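Local atomic coordinates of putative tryptophan halogenase (PDB entry 6Y1W), a protein that is a flavin-dependent halogenase, in this structure without its flavin, that probably uses reduced FAD to halogenate an aromatic substrate. Residues Y396-R401 against Q452-R457; R134-Y139 against W445-L450; F391-Y396 against M413-S418. All coordinates share one frame; numbering follows the deposited sequence.

Interaction 1: residues Y396-R401 against Q452-R457. With BUD ((2S,3S)-butane-2,3-diol), chain J.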
loop_
_atom_site.group_PDB
_atom_site.type_symbol
_atom_site.label_atom_id
_atom_site.label_comp_id
_atom_site.label_asym_id
_atom_site.label_seq_id
_atom_site.Cartn_x
_atom_site.Cartn_y
_atom_site.Cartn_z
ATOM N N TYR A 396 -1.688 22.586 -11.474
ATOM C CA TYR A 396 -1.157 23.783 -12.119
ATOM C C TYR A 396 -0.405 23.451 -13.398
ATOM O O TYR A 396 -0.423 24.259 -14.338
ATOM C CB TYR A 396 -0.219 24.534 -11.165
ATOM C CG TYR A 396 -0.974 25.274 -10.091
ATOM C CD1 TYR A 396 -1.583 26.482 -10.370
ATOM C CD2 TYR A 396 -1.067 24.769 -8.784
ATOM C CE1 TYR A 396 -2.269 27.200 -9.396
ATOM C CE2 TYR A 396 -1.777 25.487 -7.808
ATOM C CZ TYR A 396 -2.356 26.700 -8.129
ATOM O OH TYR A 396 -3.037 27.448 -7.204
ATOM N N HIS A 397 0.266 22.295 -13.449
ATOM C CA HIS A 397 1.148 21.979 -14.578
ATOM C C HIS A 397 0.398 21.400 -15.760
ATOM O O HIS A 397 0.786 21.648 -16.911
ATOM C CB HIS A 397 2.236 20.985 -14.140
ATOM C CG HIS A 397 3.351 20.814 -15.140
ATOM N ND1 HIS A 397 4.137 21.872 -15.551
ATOM C CD2 HIS A 397 3.840 19.708 -15.761
ATOM C CE1 HIS A 397 5.070 21.420 -16.384
ATOM N NE2 HIS A 397 4.914 20.117 -16.533
ATOM N N ALA A 398 -0.648 20.611 -15.508
ATOM C CA ALA A 398 -1.438 20.007 -16.585
ATOM C C ALA A 398 -2.495 21.018 -17.021
ATOM O O ALA A 398 -3.588 21.090 -16.460
ATOM C CB ALA A 398 -2.054 18.695 -16.125
ATOM N N THR A 399 -2.168 21.853 -18.016
ATOM C CA THR A 399 -3.133 22.868 -18.431
ATOM C C THR A 399 -2.859 23.220 -19.879
ATOM O O THR A 399 -1.703 23.177 -20.320
ATOM C CB THR A 399 -3.093 24.152 -17.571
ATOM O OG1 THR A 399 -4.087 25.053 -18.068
ATOM C CG2 THR A 399 -1.704 24.836 -17.621
ATOM N N ASP A 400 -3.930 23.546 -20.610
ATOM C CA ASP A 400 -3.820 24.139 -21.945
ATOM C C ASP A 400 -3.641 25.651 -21.899
ATOM O O ASP A 400 -3.359 26.269 -22.944
ATOM C CB ASP A 400 -5.059 23.835 -22.795
ATOM C CG ASP A 400 -5.248 22.359 -23.082
ATOM O OD1 ASP A 400 -4.295 21.557 -22.949
ATOM O OD2 ASP A 400 -6.376 22.018 -23.467
ATOM N N ARG A 401 -3.784 26.255 -20.730
ATOM C CA ARG A 401 -3.802 27.707 -20.634
ATOM C C ARG A 401 -2.434 28.303 -20.930
ATOM O O ARG A 401 -1.425 27.893 -20.345
ATOM C CB ARG A 401 -4.272 28.134 -19.251
ATOM C CG ARG A 401 -5.740 27.732 -19.004
ATOM C CD ARG A 401 -6.297 28.391 -17.723
ATOM N NE ARG A 401 -6.399 29.852 -17.806
ATOM C CZ ARG A 401 -7.105 30.597 -16.953
ATOM N NH1 ARG A 401 -7.782 30.009 -15.960
ATOM N NH2 ARG A 401 -7.116 31.933 -17.061
ATOM N N GLN A 452 -7.923 17.602 -17.082
ATOM C CA GLN A 452 -7.028 18.695 -17.395
ATOM C C GLN A 452 -6.270 18.471 -18.703
ATOM O O GLN A 452 -5.334 19.216 -19.000
ATOM C CB GLN A 452 -6.093 18.964 -16.228
ATOM C CG GLN A 452 -6.957 19.326 -14.992
ATOM C CD GLN A 452 -6.335 20.234 -13.957
ATOM O OE1 GLN A 452 -6.912 20.379 -12.878
ATOM N NE2 GLN A 452 -5.222 20.901 -14.280
ATOM N N GLY A 453 -6.700 17.513 -19.516
ATOM C CA GLY A 453 -6.308 17.490 -20.919
ATOM C C GLY A 453 -5.124 16.637 -21.278
ATOM O O GLY A 453 -4.556 16.825 -22.368
ATOM N N ILE A 454 -4.701 15.731 -20.405
ATOM C CA ILE A 454 -3.714 14.730 -20.799
ATOM C C ILE A 454 -4.445 13.648 -21.584
ATOM O O ILE A 454 -5.375 13.016 -21.075
ATOM C CB ILE A 454 -2.999 14.145 -19.573
ATOM C CG1 ILE A 454 -2.463 15.262 -18.664
ATOM C CG2 ILE A 454 -1.876 13.205 -20.024
ATOM C CD1 ILE A 454 -1.480 16.245 -19.325
ATOM N N VAL A 455 -4.037 13.434 -22.833
ATOM C CA VAL A 455 -4.762 12.534 -23.721
ATOM C C VAL A 455 -3.923 11.281 -23.940
ATOM O O VAL A 455 -2.895 11.350 -24.622
ATOM C CB VAL A 455 -5.069 13.204 -25.068
ATOM C CG1 VAL A 455 -5.949 12.284 -25.891
ATOM C CG2 VAL A 455 -5.718 14.565 -24.845
ATOM N N PRO A 456 -4.339 10.122 -23.437
ATOM C CA PRO A 456 -3.551 8.898 -23.639
ATOM C C PRO A 456 -3.379 8.578 -25.116
ATOM O O PRO A 456 -4.331 8.651 -25.903
ATOM C CB PRO A 456 -4.372 7.827 -22.932
ATOM C CG PRO A 456 -5.061 8.634 -21.805
ATOM C CD PRO A 456 -5.422 9.925 -22.455
ATOM N N ARG A 457 -2.147 8.248 -25.486
ATOM C CA ARG A 457 -1.849 7.865 -26.867
ATOM C C ARG A 457 -2.240 6.429 -27.173
ATOM O O ARG A 457 -2.484 6.101 -28.336
ATOM C CB ARG A 457 -0.363 8.051 -27.168
ATOM C CG ARG A 457 0.140 9.475 -27.036
ATOM C CD ARG A 457 1.555 9.579 -27.557
ATOM N NE ARG A 457 2.455 10.182 -26.587
ATOM C CZ ARG A 457 2.826 11.458 -26.619
ATOM N NH1 ARG A 457 2.372 12.255 -27.580
ATOM N NH2 ARG A 457 3.650 11.932 -25.693
HETATM C C1 BUD J . -12.380 34.616 -17.195
HETATM O O1 BUD J . -10.438 35.782 -16.267
HETATM C C2 BUD J . -11.193 34.596 -16.230
HETATM O O2 BUD J . -9.060 33.686 -15.914
HETATM C C3 BUD J . -10.235 33.487 -16.636
HETATM C C4 BUD J . -10.793 32.118 -16.250
HETATM O O HOH W 1 -3.373 20.056 -20.679
HETATM O O HOH W 2 -5.037 19.039 -24.071
#
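With CG set beside its own backbone N (chi1 -60°) and its chain then nearly straight, Q452 lays its amide alongside A398. NE2 of Q452 donates to O of A398 at 2.7 Å, with an N-H...O angle of 154°; O of A398 lies in the plane of the Q452 amide, 1° out of it, and NE2 in the carbonyl plane of A398. OE1 of Q452 accepts hydrogen bonds from OH of Y104 and ND1 of H395, while NE2 also reaches O of H395, so the whole amide is held. Beside this bond, CB of A398 and CB of Q452 are 4.0 Å apart, and in one of two conformers CD1 of I454 touches CB of A398. Two waters donate to OD1 of D400, one also to O of Q452 and the other to O of G453, while OD2 of D400 forms a salt bridge with R98. Farther along, OG1 of T399 accepts from N of R401 (2.9 Å) in an ST turn and is hydrogen-bonded to the carbonyl O of W97. R401 gives NH2 to O2 of a bound butanediol, at the edge of its guanidinium; NH2 also forms a salt bridge with D403, and NH1 bonds O of H96. Two helix ends are thus joined: A398 follows helix 371-397, and G453, with positive phi, is the C-prime residue of the Schellman motif that closes helix 442-451.

Interaction 2: residues R134-Y139 against W445-L450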
loop_
_atom_site.group_PDB
_atom_site.type_symbol
_atom_site.label_atom_id
_atom_site.label_comp_id
_atom_site.label_asym_id
_atom_site.label_seq_id
_atom_site.Cartn_x
_atom_site.Cartn_y
_atom_site.Cartn_z
ATOM N N ARG A 134 -19.749 8.099 -23.681
ATOM C CA ARG A 134 -20.239 9.362 -23.139
ATOM C C ARG A 134 -19.139 10.019 -22.320
ATOM O O ARG A 134 -18.044 9.479 -22.188
ATOM C CB ARG A 134 -21.493 9.123 -22.321
ATOM C CG ARG A 134 -22.541 8.443 -23.184
ATOM C CD ARG A 134 -23.787 8.246 -22.457
ATOM N NE ARG A 134 -24.134 9.438 -21.695
ATOM C CZ ARG A 134 -25.302 10.058 -21.798
ATOM N NH1 ARG A 134 -26.226 9.589 -22.636
ATOM N NH2 ARG A 134 -25.543 11.140 -21.071
ATOM N N ASP A 135 -19.393 11.230 -21.817
ATOM C CA ASP A 135 -18.421 11.868 -20.930
ATOM C C ASP A 135 -17.998 10.895 -19.829
ATOM O O ASP A 135 -18.825 10.178 -19.265
ATOM C CB ASP A 135 -19.011 13.129 -20.292
ATOM C CG ASP A 135 -17.958 13.946 -19.529
ATOM O OD1 ASP A 135 -17.244 14.735 -20.177
ATOM O OD2 ASP A 135 -17.822 13.788 -18.293
ATOM N N PHE A 136 -16.696 10.892 -19.515
ATOM C CA PHE A 136 -16.165 10.022 -18.471
ATOM C C PHE A 136 -16.949 10.149 -17.173
ATOM O O PHE A 136 -17.147 9.157 -16.466
ATOM C CB PHE A 136 -14.689 10.371 -18.219
ATOM C CG PHE A 136 -13.939 9.334 -17.410
ATOM C CD1 PHE A 136 -13.800 8.049 -17.888
ATOM C CD2 PHE A 136 -13.336 9.667 -16.194
ATOM C CE1 PHE A 136 -13.102 7.081 -17.178
ATOM C CE2 PHE A 136 -12.639 8.709 -15.466
ATOM C CZ PHE A 136 -12.523 7.413 -15.945
ATOM N N GLY A 137 -17.412 11.365 -16.847
ATOM C CA GLY A 137 -18.116 11.560 -15.577
ATOM C C GLY A 137 -19.451 10.843 -15.489
ATOM O O GLY A 137 -19.916 10.549 -14.384
ATOM N N ASP A 138 -20.076 10.525 -16.636
ATOM C CA ASP A 138 -21.363 9.836 -16.632
ATOM C C ASP A 138 -21.305 8.442 -16.029
ATOM O O ASP A 138 -22.360 7.861 -15.755
ATOM C CB ASP A 138 -21.925 9.687 -18.062
ATOM C CG ASP A 138 -22.431 11.016 -18.624
ATOM O OD1 ASP A 138 -22.340 12.028 -17.911
ATOM O OD2 ASP A 138 -22.887 11.077 -19.790
ATOM N N TYR A 139 -20.118 7.895 -15.804
ATOM C CA TYR A 139 -19.970 6.538 -15.301
ATOM C C TYR A 139 -19.603 6.486 -13.818
ATOM O O TYR A 139 -19.220 5.427 -13.334
ATOM C CB TYR A 139 -18.938 5.789 -16.167
ATOM C CG TYR A 139 -19.327 5.865 -17.636
ATOM C CD1 TYR A 139 -20.304 5.000 -18.153
ATOM C CD2 TYR A 139 -18.720 6.781 -18.496
ATOM C CE1 TYR A 139 -20.681 5.088 -19.498
ATOM C CE2 TYR A 139 -19.109 6.864 -19.851
ATOM C CZ TYR A 139 -20.077 5.997 -20.326
ATOM O OH TYR A 139 -20.500 6.064 -21.646
ATOM N N TRP A 445 -6.192 10.250 -9.933
ATOM C CA TRP A 445 -5.206 10.499 -10.993
ATOM C C TRP A 445 -5.881 10.508 -12.369
ATOM O O TRP A 445 -5.588 11.376 -13.214
ATOM C CB TRP A 445 -4.110 9.413 -10.972
ATOM C CG TRP A 445 -3.120 9.561 -9.874
ATOM C CD1 TRP A 445 -3.058 8.811 -8.724
ATOM C CD2 TRP A 445 -2.022 10.488 -9.808
ATOM N NE1 TRP A 445 -2.004 9.218 -7.956
ATOM C CE2 TRP A 445 -1.358 10.255 -8.581
ATOM C CE3 TRP A 445 -1.548 11.493 -10.661
ATOM C CZ2 TRP A 445 -0.227 10.986 -8.185
ATOM C CZ3 TRP A 445 -0.430 12.233 -10.264
ATOM C CH2 TRP A 445 0.223 11.971 -9.034
ATOM N N ILE A 446 -6.787 9.548 -12.610
ATOM C CA ILE A 446 -7.449 9.457 -13.912
ATOM C C ILE A 446 -8.366 10.650 -14.130
ATOM O O ILE A 446 -8.288 11.325 -15.155
ATOM C CB ILE A 446 -8.247 8.145 -14.045
ATOM C CG1 ILE A 446 -7.347 6.924 -13.886
ATOM C CG2 ILE A 446 -9.038 8.111 -15.365
ATOM C CD1 ILE A 446 -8.157 5.651 -13.634
ATOM N N GLN A 447 -9.239 10.946 -13.162
ATOM C CA GLN A 447 -10.178 12.049 -13.376
ATOM C C GLN A 447 -9.446 13.372 -13.583
ATOM O O GLN A 447 -9.827 14.181 -14.445
ATOM C CB GLN A 447 -11.164 12.170 -12.214
ATOM C CG GLN A 447 -12.206 11.047 -12.135
ATOM C CD GLN A 447 -13.273 11.402 -11.089
ATOM O OE1 GLN A 447 -13.098 12.323 -10.342
ATOM N NE2 GLN A 447 -14.368 10.655 -11.059
ATOM N N VAL A 448 -8.411 13.637 -12.786
ATOM C CA VAL A 448 -7.739 14.924 -12.916
ATOM C C VAL A 448 -6.893 14.981 -14.190
ATOM O O VAL A 448 -6.876 16.013 -14.877
ATOM C CB VAL A 448 -6.912 15.201 -11.654
ATOM C CG1 VAL A 448 -6.062 16.415 -11.831
ATOM C CG2 VAL A 448 -7.919 15.410 -10.492
ATOM N N MET A 449 -6.159 13.909 -14.521
ATOM C CA MET A 449 -5.355 14.004 -15.749
ATOM C C MET A 449 -6.237 14.051 -16.995
ATOM O O MET A 449 -5.985 14.867 -17.896
ATOM C CB MET A 449 -4.330 12.876 -15.834
ATOM C CG MET A 449 -3.241 13.132 -14.809
ATOM S SD MET A 449 -1.774 12.075 -15.053
ATOM C CE MET A 449 -2.388 10.522 -14.427
ATOM N N LEU A 450 -7.303 13.234 -17.067
ATOM C CA LEU A 450 -8.192 13.358 -18.223
ATOM C C LEU A 450 -8.869 14.722 -18.228
ATOM O O LEU A 450 -8.996 15.369 -19.290
ATOM C CB LEU A 450 -9.265 12.271 -18.181
ATOM C CG LEU A 450 -8.953 10.886 -18.696
ATOM C CD1 LEU A 450 -10.190 10.000 -18.463
ATOM C CD2 LEU A 450 -8.598 10.964 -20.187
#
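A short 3-10 turn, residues 136-138, in the loop between helices 120-129 and 141-148 sets the ring of F136 against one flank of helix 442-451. The ring is swung out with CG anti to the backbone N (chi1 -166°), which carries it across to three side chains of the helix. L450 comes over a face: its CD1 stands 3.9 Å from the centroid of the F136 ring, only 10° off the ring normal, a well-centred CH-pi contact. One helical turn earlier I446 approaches obliquely, its CG2 3.6 Å from CZ of F136. Between them in sequence, Q447 presents its aliphatic part at the ring edge, where its CG lies 4.1 Å from CE2 of F136. The amide of Q447 continues past the ring to S107 and T111, and W124 packs edge-to-face with F136. The turn itself is braced by polar groups: OD2 of D135 accepts from N of G137 (2.9 Å) in an Asx turn, and NE and NH2 of R134 form a side-on salt bridge to OD2 of D138, which lies in the guanidinium plane. N of R134 also donates to OH of Y139. No hydrogen bond spans the two segments, so their direct contact depends on dispersion and the CH-pi term, while the hydrogen bonds and the salt bridge described for the turn stay within the loop.

Interaction 3: residues F391-Y396 against M413-S418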
loop_
_atom_site.group_PDB
_atom_site.type_symbol
_atom_site.label_atom_id
_atom_site.label_comp_id
_atom_site.label_asym_id
_atom_site.label_seq_id
_atom_site.Cartn_x
_atom_site.Cartn_y
_atom_site.Cartn_z
ATOM N N PHE A 391 0.418 15.895 -6.424
ATOM C CA PHE A 391 -0.924 15.987 -6.971
ATOM C C PHE A 391 -1.392 17.443 -7.049
ATOM O O PHE A 391 -2.130 17.817 -7.978
ATOM C CB PHE A 391 -1.884 15.150 -6.107
ATOM C CG PHE A 391 -3.139 14.714 -6.862
ATOM C CD1 PHE A 391 -3.142 13.525 -7.580
ATOM C CD2 PHE A 391 -4.298 15.500 -6.840
ATOM C CE1 PHE A 391 -4.295 13.128 -8.283
ATOM C CE2 PHE A 391 -5.432 15.115 -7.519
ATOM C CZ PHE A 391 -5.445 13.926 -8.243
ATOM N N VAL A 392 -0.993 18.270 -6.076
ATOM C CA VAL A 392 -1.299 19.692 -6.131
ATOM C C VAL A 392 -0.570 20.327 -7.305
ATOM O O VAL A 392 -1.163 21.086 -8.084
ATOM C CB VAL A 392 -0.942 20.347 -4.789
ATOM C CG1 VAL A 392 -1.032 21.903 -4.861
ATOM C CG2 VAL A 392 -1.834 19.767 -3.660
ATOM N N ILE A 393 0.708 19.962 -7.494
ATOM C CA ILE A 393 1.459 20.483 -8.644
ATOM C C ILE A 393 0.797 20.097 -9.951
ATOM O O ILE A 393 0.715 20.913 -10.895
ATOM C CB ILE A 393 2.906 19.978 -8.604
ATOM C CG1 ILE A 393 3.631 20.577 -7.406
ATOM C CG2 ILE A 393 3.659 20.435 -9.865
ATOM C CD1 ILE A 393 4.976 19.898 -7.104
ATOM N N LEU A 394 0.286 18.864 -10.027
ATOM C CA LEU A 394 -0.406 18.414 -11.224
ATOM C C LEU A 394 -1.505 19.383 -11.660
ATOM O O LEU A 394 -1.663 19.656 -12.858
ATOM C CB LEU A 394 -0.985 17.030 -10.948
ATOM C CG LEU A 394 -1.956 16.510 -11.979
ATOM C CD1 LEU A 394 -1.300 16.299 -13.367
ATOM C CD2 LEU A 394 -2.551 15.207 -11.489
ATOM N N HIS A 395 -2.253 19.939 -10.701
ATOM C CA HIS A 395 -3.355 20.834 -11.068
ATOM C C HIS A 395 -2.868 22.072 -11.820
ATOM O O HIS A 395 -3.580 22.571 -12.699
ATOM C CB HIS A 395 -4.116 21.247 -9.809
ATOM C CG HIS A 395 -5.203 20.288 -9.424
ATOM N ND1 HIS A 395 -6.272 20.018 -10.263
ATOM C CD2 HIS A 395 -5.390 19.536 -8.307
ATOM C CE1 HIS A 395 -7.080 19.147 -9.670
ATOM N NE2 HIS A 395 -6.577 18.847 -8.481
ATOM N N TYR A 396 -1.688 22.586 -11.474
ATOM C CA TYR A 396 -1.157 23.783 -12.119
ATOM C C TYR A 396 -0.405 23.451 -13.398
ATOM O O TYR A 396 -0.423 24.259 -14.338
ATOM C CB TYR A 396 -0.219 24.534 -11.165
ATOM C CG TYR A 396 -0.974 25.274 -10.091
ATOM C CD1 TYR A 396 -1.583 26.482 -10.370
ATOM C CD2 TYR A 396 -1.067 24.769 -8.784
ATOM C CE1 TYR A 396 -2.269 27.200 -9.396
ATOM C CE2 TYR A 396 -1.777 25.487 -7.808
ATOM C CZ TYR A 396 -2.356 26.700 -8.129
ATOM O OH TYR A 396 -3.037 27.448 -7.204
ATOM N N MET A 413 7.258 25.198 -16.252
ATOM C CA MET A 413 8.205 24.993 -15.153
ATOM C C MET A 413 8.718 23.555 -15.136
ATOM O O MET A 413 8.031 22.617 -15.559
ATOM C CB MET A 413 7.523 25.325 -13.817
ATOM C CG MET A 413 6.421 24.361 -13.455
ATOM S SD MET A 413 5.679 24.759 -11.832
ATOM C CE MET A 413 4.291 23.665 -11.856
ATOM N N GLU A 414 9.924 23.366 -14.585
ATOM C CA GLU A 414 10.365 22.013 -14.266
ATOM C C GLU A 414 9.536 21.462 -13.103
ATOM O O GLU A 414 9.051 22.223 -12.272
ATOM C CB GLU A 414 11.841 22.013 -13.880
ATOM C CG GLU A 414 12.744 22.534 -14.982
ATOM C CD GLU A 414 12.634 21.709 -16.252
ATOM O OE1 GLU A 414 12.831 20.474 -16.179
ATOM O OE2 GLU A 414 12.336 22.294 -17.321
ATOM N N ILE A 415 9.341 20.146 -13.094
ATOM C CA ILE A 415 8.522 19.501 -12.062
ATOM C C ILE A 415 9.283 18.332 -11.446
ATOM O O ILE A 415 10.262 17.824 -12.023
ATOM C CB ILE A 415 7.171 19.019 -12.631
ATOM C CG1 ILE A 415 7.391 18.107 -13.853
ATOM C CG2 ILE A 415 6.294 20.267 -12.906
ATOM C CD1 ILE A 415 6.132 17.241 -14.253
ATOM N N PRO A 416 8.847 17.861 -10.276
ATOM C CA PRO A 416 9.509 16.691 -9.673
ATOM C C PRO A 416 9.442 15.488 -10.594
ATOM O O PRO A 416 8.426 15.226 -11.243
ATOM C CB PRO A 416 8.720 16.442 -8.381
ATOM C CG PRO A 416 8.050 17.750 -8.069
ATOM C CD PRO A 416 7.737 18.347 -9.441
ATOM N N ASP A 417 10.550 14.728 -10.624
ATOM C CA ASP A 417 10.602 13.538 -11.454
ATOM C C ASP A 417 9.483 12.566 -11.106
ATOM O O ASP A 417 8.984 11.838 -11.984
ATOM C CB ASP A 417 11.959 12.831 -11.254
ATOM C CG ASP A 417 13.111 13.561 -11.952
ATOM O OD1 ASP A 417 12.858 14.281 -12.941
ATOM O OD2 ASP A 417 14.268 13.396 -11.520
ATOM N N SER A 418 9.103 12.520 -9.825
ATOM C CA SER A 418 8.044 11.607 -9.391
ATOM C C SER A 418 6.728 11.943 -10.087
ATOM O O SER A 418 5.989 11.042 -10.500
ATOM C CB SER A 418 7.893 11.662 -7.857
ATOM O OG SER A 418 7.752 13.001 -7.333
#
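Helix 371-397, here in its last turns, faces a connecting loop that leaves helix 405-412 at M413, runs extended through E414 and I415, and enters helix 417-429 with P416 at the N-cap position. The backbones come closest at I393 and I415, whose CA atoms are 7.9 Å apart, and the gap is filled by side chains. I393 does the reaching for the helix and divides its two branches between different partners. Its CG2, anti to the backbone N, meets CE of M413 at 3.8 Å and CG2 of I415 at 4.0 Å. Its longer branch heads for the proline, and CD1 of I393 points at the CG and CD atoms of the P416 ring, both 3.9 Å away. M413 arrives from the other end of the connection: its CG sits between the backbone N and the carbonyl carbon (chi1 67°), and the extended chain beyond delivers the terminal methyl to the isoleucine. W243 touches both I393 and P416, while L419 of helix 417-429 also packs on I393. Polar ties lie beside this patch, where OG of S418 is hydrogen-bonded to OD2 of D390, one turn farther back on the long helix. Across the segments themselves there are methyl and ring methylene groups and no hydrogen bond, so the fit depends on shape and on burying apolar surface, with little directional preference.

In the fold
Helix 371-397 serves interactions 1 and 3, which share Y396, whereas interactions 1 and 2 meet at the end of helix 442-451, where N of I454 probably bonds O of M449. Interaction 1 is the most buried and the one with a direct polar bond, consistent with a junction of two helix ends; interactions 2 and 3 are partly buried and apolar, one around an aromatic ring, the other around a branched aliphatic chain. Between these two, V448 packs on F391, L394 and H395, and W445 on F391 and L394. H395 connects Q452 to E347, a residue predicted to bind tryptophan, so the helical region borders the probable substrate site.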